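Local coordinates for lasso peptide isopeptidase AtxE2 (Asticcacaulis excentricus, PDB 5TXE), which hydrolyses the isopeptide bond of the lasso peptides astexin-2 and astexin-3, recognising their knotted shape and converting them to linear peptides, at residues P258-S269 against T305-L316; L351-I362 against R372-T380. The protein carries 1 engineered substitution. All coordinates share one frame; numbering follows the deposited sequence.

Overall arrangement
The two contacts follow one another along the chain, with centres about 16 Å apart on the same side of the molecule. Interaction 1 joins two consecutive four-stranded antiparallel sheets through their first strands, 261-263 and 304-310. Interaction 2 lies within the next sheet, where strand 360-367 pairs with strand 373-378 and strand 350-357 borders them. These successive sheets are consistent with blades of the beta-propeller known from the prolyl oligopeptidase family. The contacts also touch: Arg356 of interaction 2 makes a weak hydrogen bond to Gly309 O and a long, weak ion pair with Asp310 of interaction 1. Both lie away from the catalytic residues and the astexin-binding sites, so they are packing between and within what are probably propeller blades.

Interaction 1. Residues P258-S269 against T305-L316; sequences PLRAMVGRTTFS and TRMWGDETANVL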
# COMPACT_ATOMS: atom_id res chain seq x y z
N PRO A 258 -1.56 13.21 -14.68
CA PRO A 258 -2.72 13.68 -13.91
C PRO A 258 -2.52 15.08 -13.28
O PRO A 258 -3.45 15.64 -12.69
CB PRO A 258 -2.82 12.63 -12.81
CG PRO A 258 -1.37 12.30 -12.53
CD PRO A 258 -0.70 12.30 -13.89
N LEU A 259 -1.31 15.62 -13.38
CA LEU A 259 -1.00 16.97 -12.88
C LEU A 259 -0.90 18.04 -14.01
O LEU A 259 -0.26 19.10 -13.83
CB LEU A 259 0.30 16.89 -12.06
CG LEU A 259 0.14 16.19 -10.70
CD1 LEU A 259 1.38 16.40 -9.83
CD2 LEU A 259 -1.07 16.71 -9.93
N ARG A 260 -1.53 17.74 -15.15
CA ARG A 260 -1.57 18.62 -16.32
C ARG A 260 -2.99 18.55 -16.92
O ARG A 260 -3.60 17.50 -16.98
CB ARG A 260 -0.57 18.13 -17.35
CG ARG A 260 0.27 19.19 -18.07
CD ARG A 260 0.68 18.70 -19.46
NE ARG A 260 -0.49 18.63 -20.37
CZ ARG A 260 -0.59 19.16 -21.59
NH1 ARG A 260 0.42 19.84 -22.14
NH2 ARG A 260 -1.71 19.01 -22.28
N ALA A 261 -3.54 19.67 -17.31
CA ALA A 261 -4.82 19.71 -18.01
C ALA A 261 -4.87 20.88 -19.00
O ALA A 261 -4.16 21.90 -18.83
CB ALA A 261 -5.95 19.89 -17.03
N MET A 262 -5.75 20.76 -20.00
CA MET A 262 -5.98 21.86 -20.92
C MET A 262 -7.45 22.29 -20.82
O MET A 262 -8.32 21.46 -20.62
CB MET A 262 -5.61 21.46 -22.36
CG MET A 262 -4.14 21.62 -22.71
SD MET A 262 -4.10 22.15 -24.43
CE MET A 262 -3.29 20.74 -25.22
N VAL A 263 -7.68 23.60 -20.84
CA VAL A 263 -9.01 24.15 -21.03
C VAL A 263 -8.88 25.29 -22.08
O VAL A 263 -8.25 26.31 -21.81
CB VAL A 263 -9.57 24.73 -19.73
CG1 VAL A 263 -11.02 25.08 -19.90
CG2 VAL A 263 -9.39 23.75 -18.57
N GLY A 264 -9.41 25.09 -23.29
CA GLY A 264 -9.21 26.05 -24.37
C GLY A 264 -7.74 26.08 -24.76
O GLY A 264 -7.11 25.04 -24.97
N ARG A 265 -7.19 27.30 -24.82
CA ARG A 265 -5.76 27.54 -25.13
C ARG A 265 -4.86 27.46 -23.87
O ARG A 265 -3.62 27.46 -23.97
CB ARG A 265 -5.56 28.91 -25.82
CG ARG A 265 -6.12 29.00 -27.24
CD ARG A 265 -6.08 30.42 -27.91
NE ARG A 265 -4.88 31.24 -27.64
CZ ARG A 265 -3.64 31.02 -28.13
NH1 ARG A 265 -3.37 29.96 -28.92
NH2 ARG A 265 -2.64 31.85 -27.80
N THR A 266 -5.48 27.37 -22.69
CA THR A 266 -4.77 27.41 -21.41
C THR A 266 -4.32 26.01 -20.93
O THR A 266 -5.10 25.07 -20.84
CB THR A 266 -5.67 28.02 -20.38
OG1 THR A 266 -6.14 29.25 -20.92
CG2 THR A 266 -4.92 28.27 -19.08
N THR A 267 -3.03 25.90 -20.66
CA THR A 267 -2.44 24.70 -20.11
C THR A 267 -2.19 24.94 -18.61
O THR A 267 -1.54 25.90 -18.18
CB THR A 267 -1.14 24.37 -20.85
OG1 THR A 267 -1.49 23.90 -22.15
CG2 THR A 267 -0.37 23.27 -20.17
N PHE A 268 -2.78 24.07 -17.83
CA PHE A 268 -2.57 24.07 -16.40
C PHE A 268 -1.56 23.03 -16.01
O PHE A 268 -1.55 21.94 -16.56
CB PHE A 268 -3.85 23.84 -15.71
CG PHE A 268 -4.83 24.93 -15.92
CD1 PHE A 268 -4.72 26.12 -15.21
CD2 PHE A 268 -5.85 24.79 -16.80
CE1 PHE A 268 -5.64 27.15 -15.37
CE2 PHE A 268 -6.75 25.81 -16.98
CZ PHE A 268 -6.65 26.99 -16.27
N SER A 269 -0.64 23.41 -15.13
CA SER A 269 0.31 22.48 -14.62
C SER A 269 0.70 22.94 -13.20
O SER A 269 0.04 23.79 -12.64
CB SER A 269 1.50 22.40 -15.54
OG SER A 269 2.18 23.63 -15.53
N THR A 305 -2.86 17.15 -6.04
CA THR A 305 -2.56 15.74 -6.37
C THR A 305 -3.23 15.22 -7.64
O THR A 305 -2.89 14.17 -8.14
CB THR A 305 -2.91 14.84 -5.20
OG1 THR A 305 -4.24 15.16 -4.77
CG2 THR A 305 -1.93 15.07 -4.05
N ARG A 306 -4.21 15.95 -8.14
CA ARG A 306 -4.92 15.51 -9.32
C ARG A 306 -5.70 16.69 -9.86
O ARG A 306 -6.38 17.37 -9.11
CB ARG A 306 -5.92 14.39 -8.96
CG ARG A 306 -5.91 13.22 -9.92
CD ARG A 306 -6.20 13.62 -11.35
NE ARG A 306 -6.40 12.47 -12.22
CZ ARG A 306 -6.56 12.52 -13.55
NH1 ARG A 306 -6.54 13.69 -14.21
NH2 ARG A 306 -6.74 11.39 -14.25
N MET A 307 -5.67 16.89 -11.18
CA MET A 307 -6.55 17.91 -11.79
C MET A 307 -7.29 17.42 -13.07
O MET A 307 -6.84 16.51 -13.74
CB MET A 307 -5.71 19.12 -12.11
CG MET A 307 -4.75 18.92 -13.27
SD MET A 307 -3.88 20.43 -13.74
CE MET A 307 -2.93 20.80 -12.27
N TRP A 308 -8.41 18.06 -13.39
CA TRP A 308 -9.21 17.73 -14.58
C TRP A 308 -9.76 18.98 -15.24
O TRP A 308 -10.38 19.83 -14.55
CB TRP A 308 -10.46 16.94 -14.17
CG TRP A 308 -10.23 15.58 -13.59
CD1 TRP A 308 -10.20 14.41 -14.27
CD2 TRP A 308 -10.02 15.26 -12.22
NE1 TRP A 308 -9.97 13.38 -13.41
CE2 TRP A 308 -9.87 13.88 -12.14
CE3 TRP A 308 -9.93 16.02 -11.05
CZ2 TRP A 308 -9.63 13.23 -10.94
CZ3 TRP A 308 -9.72 15.37 -9.85
CH2 TRP A 308 -9.56 13.98 -9.81
N GLY A 309 -9.50 19.11 -16.55
CA GLY A 309 -10.00 20.25 -17.32
C GLY A 309 -11.34 19.96 -17.96
O GLY A 309 -11.56 18.88 -18.46
N ASP A 310 -12.24 20.93 -17.99
CA ASP A 310 -13.56 20.76 -18.61
C ASP A 310 -13.82 21.93 -19.54
O ASP A 310 -14.16 23.01 -19.05
CB ASP A 310 -14.63 20.71 -17.49
CG ASP A 310 -16.08 20.54 -18.01
OD1 ASP A 310 -16.29 20.53 -19.25
OD2 ASP A 310 -16.98 20.37 -17.13
N GLU A 311 -13.69 21.71 -20.85
CA GLU A 311 -13.87 22.78 -21.87
C GLU A 311 -15.28 23.36 -21.92
O GLU A 311 -15.46 24.58 -21.93
CB GLU A 311 -13.45 22.28 -23.28
CG GLU A 311 -12.52 23.22 -24.04
CD GLU A 311 -11.34 22.49 -24.65
OE1 GLU A 311 -10.52 21.95 -23.86
OE2 GLU A 311 -11.21 22.46 -25.91
N THR A 312 -16.27 22.49 -21.85
CA THR A 312 -17.66 22.88 -21.88
C THR A 312 -18.01 23.86 -20.76
O THR A 312 -18.64 24.91 -20.99
CB THR A 312 -18.54 21.62 -21.78
OG1 THR A 312 -18.15 20.75 -22.83
CG2 THR A 312 -20.02 21.92 -21.91
N ALA A 313 -17.64 23.53 -19.53
CA ALA A 313 -17.97 24.38 -18.39
C ALA A 313 -16.92 25.47 -18.25
O ALA A 313 -17.11 26.42 -17.49
CB ALA A 313 -18.04 23.55 -17.12
N ASN A 314 -15.81 25.30 -18.96
CA ASN A 314 -14.67 26.21 -18.88
C ASN A 314 -14.19 26.31 -17.42
O ASN A 314 -14.17 27.39 -16.83
CB ASN A 314 -15.07 27.57 -19.46
CG ASN A 314 -13.93 28.53 -19.50
OD1 ASN A 314 -12.84 28.22 -20.01
ND2 ASN A 314 -14.16 29.74 -18.98
N VAL A 315 -13.87 25.15 -16.81
CA VAL A 315 -13.37 25.13 -15.44
C VAL A 315 -12.31 24.08 -15.27
O VAL A 315 -12.20 23.16 -16.09
CB VAL A 315 -14.47 24.92 -14.35
CG1 VAL A 315 -15.64 25.88 -14.52
CG2 VAL A 315 -15.01 23.54 -14.37
N LEU A 316 -11.47 24.27 -14.26
CA LEU A 316 -10.53 23.28 -13.82
C LEU A 316 -11.02 22.76 -12.47
O LEU A 316 -11.50 23.55 -11.63
CB LEU A 316 -9.17 23.92 -13.64
CG LEU A 316 -8.07 22.97 -13.28
CD1 LEU A 316 -7.67 22.09 -14.46
CD2 LEU A 316 -6.89 23.73 -12.74
O HOH W 1 -5.90 16.17 -16.33
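Strands 261-263 and 305-310 run nearly parallel, 24° apart, with axes 5.8 Å from each other at their closest; just before the first of them Met307 N donates to Pro258 O (3.0 Å), and a water donating to Arg260 O and Met307 O links the two backbones beyond it. Beside this bond the Arg306 guanidinium is sandwiched: Pro258 CB lies 3.6 Å above one face, toward the rim, and Trp308 NE1 stands over the centre of the other. A bend at chi2 (-57°) folds the arginine back along its own strand, and Arg306 NH1 bonds Met307 O (2.9 Å), which fixes the turn of the group. Met307 reaches toward the other strand, its SD against the CB atoms of Ala261 and Phe268. Its last bend, at chi3 (63°), carries Met307 CE to 3.5 Å from Leu259 O. Leu316 and Phe268 run antiparallel alongside each other, with Leu316 CD2 over one ring face in a CH-pi contact, 4.2 Å from the centroid; Thr266 CG2 covers the other face. The second branch of Leu316, CD1, rests on Ala261 CB. A CB on Gly309 would run into Met262 O and crowd Val263 CG2 and Ala261 CB; its absence lets the strands come this close. At the far end the Val263 side chain lies roughly perpendicular to that of Asn314, with CG1 against OD1, while Glu311 OE1 takes a weak bond from Gly264 N in the type II' turn 263-266. A G1 beta bulge sets Asn314 and Val315 opposite Asp310, with Asn314 ND2 weakly bonded to Asp337. Strand 283-288 adds Leu284 against Met307 and Ala286 against Phe268, and Met334 of strand 328-335 touches both Phe268 and Leu316, closing an apolar layer between the two adjacent sheets.

Interaction 2. Residues L351-I362 against R372-T380; sequences LQGCERQAKRLI and RRLVTLNLT
The guanidinium of Arg372 and the amide of Gln352 stand almost perpendicular, their planes 87° apart, with Gln352 OE1 coming in obliquely 3.3 Å from Arg372 NE at an angle too poor for a hydrogen bond. Arg356 is met at its edge, where NH1 gives an in-plane bond to a lone pair of Ala358 O (2.9 Å). Arg360 has Gln357 NE2 at its edge, in plane, with Thr376 CG2 approaching its NH2 obliquely; that NH2 donates to Thr93 O. Between these polar ends the strands pair antiparallel. Leu361 and Leu377 exchange two backbone bonds, and Leu379 N continues the pairing to Lys359 O (2.9 Å). Leu361 and Leu377 meet on one face of the sheet, where Leu351 CD1 crosses to Leu377 CD2 at 3.6 Å; Ile362 CG1 and Thr376 CG2 pack together on the opposite face. Leu379 holds CB and CG over Lys359 O, lays CD1 across Arg356 CD and turns CD2 to Leu361. Replacing Arg372 with a leucine would probably strip Glu366 of its salt-bridge mate and leave the carbonyls of Ile49, Thr51 and Met52 short of a donor. Gln352 NE2 also donates to Glu366 OE2, so the buried amide and guanidinium converge on a single carboxylate, which their N-H groups are likely to keep charged.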
# COMPACT_ATOMS: atom_id res chain seq x y z
N LEU A 351 -10.26 9.64 -2.06
CA LEU A 351 -10.90 9.45 -3.36
C LEU A 351 -9.83 8.97 -4.29
O LEU A 351 -8.80 9.62 -4.42
CB LEU A 351 -11.45 10.75 -3.92
CG LEU A 351 -12.56 11.41 -3.17
CD1 LEU A 351 -12.86 12.73 -3.89
CD2 LEU A 351 -13.79 10.54 -3.14
N GLN A 352 -10.08 7.86 -4.96
CA GLN A 352 -9.07 7.17 -5.70
C GLN A 352 -9.53 6.92 -7.13
O GLN A 352 -10.68 6.52 -7.36
CB GLN A 352 -8.81 5.83 -5.00
CG GLN A 352 -8.31 5.98 -3.58
CD GLN A 352 -8.80 4.88 -2.66
OE1 GLN A 352 -9.92 4.40 -2.78
NE2 GLN A 352 -8.00 4.55 -1.68
N GLY A 353 -8.64 7.09 -8.08
CA GLY A 353 -8.92 6.67 -9.45
C GLY A 353 -9.98 7.47 -10.21
O GLY A 353 -10.48 7.02 -11.26
N CYS A 354 -10.33 8.62 -9.66
CA CYS A 354 -11.45 9.40 -10.17
C CYS A 354 -11.30 9.73 -11.65
O CYS A 354 -10.22 10.07 -12.12
CB CYS A 354 -11.55 10.71 -9.43
SG CYS A 354 -11.88 10.69 -7.64
N GLU A 355 -12.40 9.63 -12.37
CA GLU A 355 -12.48 10.05 -13.77
C GLU A 355 -13.78 10.85 -14.00
O GLU A 355 -14.83 10.62 -13.31
CB GLU A 355 -12.47 8.84 -14.69
CG GLU A 355 -11.10 8.14 -14.76
CD GLU A 355 -11.03 7.09 -15.88
OE1 GLU A 355 -12.07 6.77 -16.51
OE2 GLU A 355 -9.94 6.56 -16.13
N ARG A 356 -13.73 11.82 -14.93
CA ARG A 356 -14.87 12.75 -15.11
C ARG A 356 -15.79 12.33 -16.23
O ARG A 356 -15.33 11.94 -17.30
CB ARG A 356 -14.36 14.16 -15.36
CG ARG A 356 -15.42 15.26 -15.39
CD ARG A 356 -14.81 16.65 -15.58
NE ARG A 356 -14.08 16.77 -16.83
CZ ARG A 356 -14.67 16.88 -18.02
NH1 ARG A 356 -16.00 17.01 -18.13
NH2 ARG A 356 -13.92 16.92 -19.09
N GLN A 357 -17.08 12.38 -15.96
CA GLN A 357 -18.15 12.33 -16.97
C GLN A 357 -19.00 13.61 -16.81
O GLN A 357 -19.77 13.74 -15.84
CB GLN A 357 -19.08 11.12 -16.76
CG GLN A 357 -20.39 11.16 -17.56
CD GLN A 357 -21.60 10.77 -16.73
OE1 GLN A 357 -21.92 11.42 -15.73
NE2 GLN A 357 -22.30 9.72 -17.14
N ALA A 358 -18.93 14.48 -17.81
CA ALA A 358 -19.61 15.77 -17.80
C ALA A 358 -19.36 16.52 -16.49
O ALA A 358 -18.21 16.87 -16.22
CB ALA A 358 -21.10 15.58 -18.05
N LYS A 359 -20.39 16.68 -15.65
CA LYS A 359 -20.28 17.37 -14.38
C LYS A 359 -20.35 16.45 -13.13
O LYS A 359 -20.67 16.87 -12.00
CB LYS A 359 -21.30 18.49 -14.34
CG LYS A 359 -20.75 19.72 -15.01
CD LYS A 359 -21.79 20.81 -15.10
CE LYS A 359 -21.33 21.81 -16.15
NZ LYS A 359 -22.36 22.83 -16.44
N ARG A 360 -19.99 15.18 -13.34
CA ARG A 360 -19.69 14.28 -12.23
C ARG A 360 -18.28 13.69 -12.31
O ARG A 360 -17.68 13.50 -13.37
CB ARG A 360 -20.78 13.21 -11.99
CG ARG A 360 -21.67 12.92 -13.17
CD ARG A 360 -23.14 12.87 -12.77
NE ARG A 360 -23.54 11.62 -12.12
CZ ARG A 360 -23.61 10.44 -12.72
NH1 ARG A 360 -23.30 10.27 -14.01
NH2 ARG A 360 -23.99 9.39 -12.02
N LEU A 361 -17.75 13.42 -11.13
CA LEU A 361 -16.58 12.62 -10.95
C LEU A 361 -17.08 11.24 -10.50
O LEU A 361 -17.94 11.15 -9.63
CB LEU A 361 -15.74 13.28 -9.85
CG LEU A 361 -14.25 13.34 -10.02
CD1 LEU A 361 -13.84 13.76 -11.43
CD2 LEU A 361 -13.69 14.31 -9.00
N ILE A 362 -16.58 10.20 -11.12
CA ILE A 362 -16.77 8.85 -10.60
C ILE A 362 -15.48 8.39 -9.96
O ILE A 362 -14.44 8.34 -10.63
CB ILE A 362 -17.15 7.91 -11.73
CG1 ILE A 362 -18.57 8.29 -12.18
CG2 ILE A 362 -17.31 6.48 -11.23
CD1 ILE A 362 -18.69 9.27 -13.29
N ARG A 372 -13.60 0.28 0.60
CA ARG A 372 -13.58 0.84 -0.68
C ARG A 372 -14.86 0.53 -1.50
O ARG A 372 -15.29 -0.63 -1.65
CB ARG A 372 -12.33 0.40 -1.44
CG ARG A 372 -11.88 1.36 -2.49
CD ARG A 372 -10.53 0.97 -3.07
NE ARG A 372 -9.50 1.17 -2.07
CZ ARG A 372 -8.33 0.55 -2.09
NH1 ARG A 372 -8.02 -0.31 -3.06
NH2 ARG A 372 -7.43 0.80 -1.15
N ARG A 373 -15.43 1.60 -2.06
CA ARG A 373 -16.59 1.51 -2.90
C ARG A 373 -16.50 2.58 -3.97
O ARG A 373 -15.61 3.44 -3.94
CB ARG A 373 -17.81 1.77 -2.04
CG ARG A 373 -17.79 3.14 -1.45
CD ARG A 373 -19.11 3.54 -0.86
NE ARG A 373 -18.94 4.83 -0.22
CZ ARG A 373 -19.90 5.51 0.44
NH1 ARG A 373 -21.14 5.06 0.58
NH2 ARG A 373 -19.58 6.67 0.98
N LEU A 374 -17.42 2.50 -4.92
CA LEU A 374 -17.54 3.54 -5.92
C LEU A 374 -18.64 4.54 -5.54
O LEU A 374 -19.68 4.17 -5.01
CB LEU A 374 -17.86 2.95 -7.28
CG LEU A 374 -16.77 2.44 -8.21
CD1 LEU A 374 -15.44 2.22 -7.54
CD2 LEU A 374 -17.25 1.23 -8.95
N VAL A 375 -18.42 5.78 -5.92
CA VAL A 375 -19.15 6.93 -5.47
C VAL A 375 -19.17 7.90 -6.64
O VAL A 375 -18.28 7.83 -7.51
CB VAL A 375 -18.35 7.41 -4.25
CG1 VAL A 375 -17.69 8.76 -4.37
CG2 VAL A 375 -19.01 7.06 -2.95
N THR A 376 -20.22 8.73 -6.73
CA THR A 376 -20.22 9.88 -7.68
C THR A 376 -20.18 11.17 -6.93
O THR A 376 -20.80 11.33 -5.91
CB THR A 376 -21.43 9.92 -8.66
OG1 THR A 376 -22.64 9.98 -7.92
CG2 THR A 376 -21.50 8.72 -9.50
N LEU A 377 -19.39 12.09 -7.42
CA LEU A 377 -19.28 13.37 -6.77
C LEU A 377 -19.84 14.43 -7.75
O LEU A 377 -19.36 14.56 -8.88
CB LEU A 377 -17.82 13.60 -6.45
CG LEU A 377 -17.48 14.38 -5.19
CD1 LEU A 377 -18.44 14.15 -4.05
CD2 LEU A 377 -16.12 13.94 -4.70
N ASN A 378 -20.85 15.17 -7.32
CA ASN A 378 -21.41 16.26 -8.14
C ASN A 378 -20.45 17.46 -8.19
O ASN A 378 -20.13 18.07 -7.17
CB ASN A 378 -22.78 16.62 -7.58
CG ASN A 378 -23.50 17.69 -8.39
OD1 ASN A 378 -22.93 18.69 -8.82
ND2 ASN A 378 -24.79 17.49 -8.55
N LEU A 379 -20.00 17.82 -9.38
CA LEU A 379 -18.99 18.86 -9.52
C LEU A 379 -19.53 20.33 -9.45
O LEU A 379 -18.77 21.28 -9.68
CB LEU A 379 -18.21 18.66 -10.82
CG LEU A 379 -17.38 17.38 -10.84
CD1 LEU A 379 -16.64 17.27 -12.17
CD2 LEU A 379 -16.42 17.37 -9.67
N THR A 380 -20.81 20.48 -9.16
CA THR A 380 -21.43 21.78 -9.00
C THR A 380 -21.67 21.99 -7.52
O THR A 380 -21.13 22.92 -6.93
CB THR A 380 -22.76 21.87 -9.76
OG1 THR A 380 -22.53 21.66 -11.16
CG2 THR A 380 -23.40 23.25 -9.51